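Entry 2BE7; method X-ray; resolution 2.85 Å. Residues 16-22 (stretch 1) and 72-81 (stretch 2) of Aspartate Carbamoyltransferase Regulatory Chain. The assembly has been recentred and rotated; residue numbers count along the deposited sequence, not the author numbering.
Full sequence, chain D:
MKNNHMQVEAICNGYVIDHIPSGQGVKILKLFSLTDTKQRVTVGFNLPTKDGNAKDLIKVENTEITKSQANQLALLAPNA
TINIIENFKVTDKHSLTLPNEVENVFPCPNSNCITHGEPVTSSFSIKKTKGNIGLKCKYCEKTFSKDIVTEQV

Stretch 1 16-22: VIDHIPS
Stretch 2 (72-81) QLALLAPNAT

The most unusual feature of this contact is a strand residue with left-handed backbone angles: His19, at phi/psi 64/29, interrupts the extended run 16-20 where the CA atoms of the two stretches come nearest, at the pair His19-Ala80. Its neighbours are extended, with Val16 at -124/138, Ile17 at -112/109, Asp18 at -109/165 and Ile20 at -77/137, and Pro21 (-79/140, C-gamma endo) carries the chain on as loop.

The register is given by three CA pairs. Asp18 CA lies 5.1 Å from Thr81 CA. His19 CA lies 4.7 Å from Ala80 CA. Ile20 CA lies 5.3 Å from Ala77 CA. Numbers rise on one stretch as they fall on the other, so the two backbones run antiparallel, and between the last two pairs stretch 2 takes three steps for one on stretch 1. A type I beta turn from Ala77 to Ala80 accounts for the surplus, with Pro78 at -49/-36 and Asn79 at -96/40 as its central residues. Before it, residues 72-76 have helical phi/psi; the bond from Ala77 N to Leu73 O is 3.1 Å, and a weak one joins Leu76 N to Leu73 O at 3.0 Å. Ala77 itself (-164/74) opens out of this coil, Ala80 (-108/114) leaves the turn extended, and Thr81 follows at -65/150.

One hydrogen bond ties the stretches together: Asp18 N donates to Thr81 O at 3.1 Å, nearly straight at 168°. Thr81 O also receives a CA-H...O contact from Ile17 CA at 3.6 Å, so a single carbonyl serves two consecutive residues. Asp18 O comes 3.1 Å from Ala80 CA, a tight approach of backbone to backbone.

Apolar packing follows the same path. Ile17 (m, t) brings CD1 to 3.8 Å from CD1 of Leu73 (m, t), and Ile17 CG2 lies 4.3 Å from Ala80 CB. Further along, Ile20 (m, t) places CG2 3.9 Å from Ala77 CB, while Pro21 CD meets that same methyl at 3.4 Å. Ala77 CB, pointing toward stretch 1, is thus shared by two successive residues.

The polar side chains behave differently. The CA-to-CB bond of His19 points toward stretch 2, bringing CB to 3.2 Å from Asn79 O, but the end of the side chain leads away (chi1 -68°, chi2 102°). Thr81 CB sits at the edge of the His19 ring, 4.2 Å from His19 ND1. Asp18 (t, chi2 -66°) starts sideways and its end also leads away; its CB is 4.2 Å from Thr81 CB. Asp18 OD1 approaches His19 ND1 to 2.9 Å, yet the angle is too poor for a hydrogen bond. Thr81 is modelled only as far as CB.

The rule to read from these 400 Å² of buried surface is economical: one backbone hydrogen bond lies at the Asp18-Thr81 pair, and apolar contacts continue on to Ala77.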

# COMPACT_ATOMS: atom_id res chain seq x y z
N VAL D 16 35.77 23.37 43.54
CA VAL D 16 35.18 24.56 42.93
C VAL D 16 35.49 24.57 41.45
O VAL D 16 36.61 24.25 41.04
CB VAL D 16 35.72 25.85 43.58
CG1 VAL D 16 35.35 27.10 42.76
CG2 VAL D 16 35.19 25.98 45.00
N ILE D 17 34.50 24.92 40.65
CA ILE D 17 34.66 25.05 39.20
C ILE D 17 34.55 26.53 38.83
O ILE D 17 33.46 27.10 38.87
CB ILE D 17 33.61 24.24 38.41
CG1 ILE D 17 33.35 22.87 39.06
CG2 ILE D 17 34.07 24.07 36.96
CD1 ILE D 17 32.24 22.08 38.37
N ASP D 18 35.68 27.11 38.45
CA ASP D 18 35.76 28.54 38.16
C ASP D 18 35.96 28.77 36.66
O ASP D 18 36.28 27.84 35.92
CB ASP D 18 36.93 29.16 38.94
CG ASP D 18 36.77 30.66 39.15
OD1 ASP D 18 36.81 31.41 38.16
OD2 ASP D 18 36.63 31.09 40.31
N HIS D 19 35.75 30.01 36.24
CA HIS D 19 35.99 30.48 34.86
C HIS D 19 35.11 29.81 33.82
O HIS D 19 35.47 29.70 32.64
CB HIS D 19 37.47 30.38 34.50
CG HIS D 19 38.32 31.34 35.27
ND1 HIS D 19 39.09 30.96 36.35
CD2 HIS D 19 38.49 32.68 35.15
CE1 HIS D 19 39.71 32.01 36.84
NE2 HIS D 19 39.36 33.07 36.13
N ILE D 20 33.92 29.41 34.26
CA ILE D 20 32.90 28.87 33.37
C ILE D 20 32.30 30.10 32.68
O ILE D 20 32.08 31.12 33.33
CB ILE D 20 31.78 28.13 34.18
CG1 ILE D 20 32.36 27.13 35.19
CG2 ILE D 20 30.83 27.41 33.23
CD1 ILE D 20 31.36 26.70 36.25
N PRO D 21 32.05 30.02 31.36
CA PRO D 21 31.47 31.19 30.69
C PRO D 21 29.96 31.32 30.92
O PRO D 21 29.24 30.32 30.91
CB PRO D 21 31.78 30.94 29.21
CG PRO D 21 31.84 29.47 29.08
CD PRO D 21 32.27 28.91 30.42
N SER D 22 29.52 32.56 31.11
CA SER D 22 28.12 32.89 31.41
C SER D 22 27.17 32.28 30.39
O SER D 22 27.18 32.67 29.21
CB SER D 22 27.92 34.40 31.46
N GLN D 72 35.98 16.05 31.54
CA GLN D 72 34.73 15.95 30.76
C GLN D 72 34.08 17.32 30.55
O GLN D 72 33.46 17.58 29.52
CB GLN D 72 33.74 15.00 31.44
CG GLN D 72 34.13 13.54 31.35
CD GLN D 72 33.95 12.96 29.95
OE1 GLN D 72 33.07 12.14 29.71
NE2 GLN D 72 34.80 13.39 29.03
N LEU D 73 34.26 18.20 31.53
CA LEU D 73 33.72 19.56 31.51
C LEU D 73 34.36 20.45 30.45
O LEU D 73 33.79 21.46 30.06
CB LEU D 73 33.91 20.22 32.88
CG LEU D 73 33.44 19.47 34.14
CD1 LEU D 73 33.73 20.31 35.39
CD2 LEU D 73 31.96 19.13 34.05
N ALA D 74 35.55 20.06 29.99
CA ALA D 74 36.36 20.86 29.06
C ALA D 74 35.65 21.28 27.77
O ALA D 74 36.13 22.17 27.06
CB ALA D 74 37.65 20.11 28.72
N LEU D 75 34.54 20.64 27.44
CA LEU D 75 33.80 20.96 26.22
C LEU D 75 32.71 22.02 26.42
O LEU D 75 32.39 22.77 25.50
CB LEU D 75 33.23 19.67 25.62
CG LEU D 75 34.29 18.88 24.83
CD1 LEU D 75 34.08 17.38 24.94
CD2 LEU D 75 34.32 19.33 23.36
N LEU D 76 32.16 22.08 27.63
CA LEU D 76 31.19 23.13 27.98
C LEU D 76 31.87 24.42 28.46
O LEU D 76 31.26 25.50 28.42
CB LEU D 76 30.23 22.63 29.06
CG LEU D 76 29.26 21.53 28.63
CD1 LEU D 76 28.55 20.99 29.86
CD2 LEU D 76 28.25 22.04 27.59
N ALA D 77 33.12 24.29 28.91
CA ALA D 77 33.88 25.41 29.46
C ALA D 77 35.37 25.06 29.51
O ALA D 77 35.90 24.79 30.58
CB ALA D 77 33.39 25.76 30.84
N PRO D 78 36.04 25.03 28.34
CA PRO D 78 37.45 24.62 28.24
C PRO D 78 38.42 25.26 29.24
O PRO D 78 39.34 24.59 29.71
CB PRO D 78 37.84 25.00 26.80
CG PRO D 78 36.68 25.72 26.22
CD PRO D 78 35.48 25.35 27.01
N ASN D 79 38.20 26.53 29.58
CA ASN D 79 39.16 27.33 30.36
C ASN D 79 38.84 27.36 31.86
O ASN D 79 39.00 28.40 32.50
CB ASN D 79 39.20 28.76 29.82
CG ASN D 79 39.22 28.82 28.30
OD1 ASN D 79 40.21 28.48 27.67
ND2 ASN D 79 38.11 29.27 27.72
N ALA D 80 38.42 26.24 32.43
CA ALA D 80 37.84 26.25 33.77
C ALA D 80 38.74 25.64 34.84
O ALA D 80 39.01 24.44 34.83
CB ALA D 80 36.50 25.53 33.76
N THR D 81 39.19 26.48 35.77
CA THR D 81 40.01 26.03 36.89
C THR D 81 39.23 25.09 37.81
O THR D 81 38.00 25.19 37.91
CB THR D 81 40.51 27.22 37.74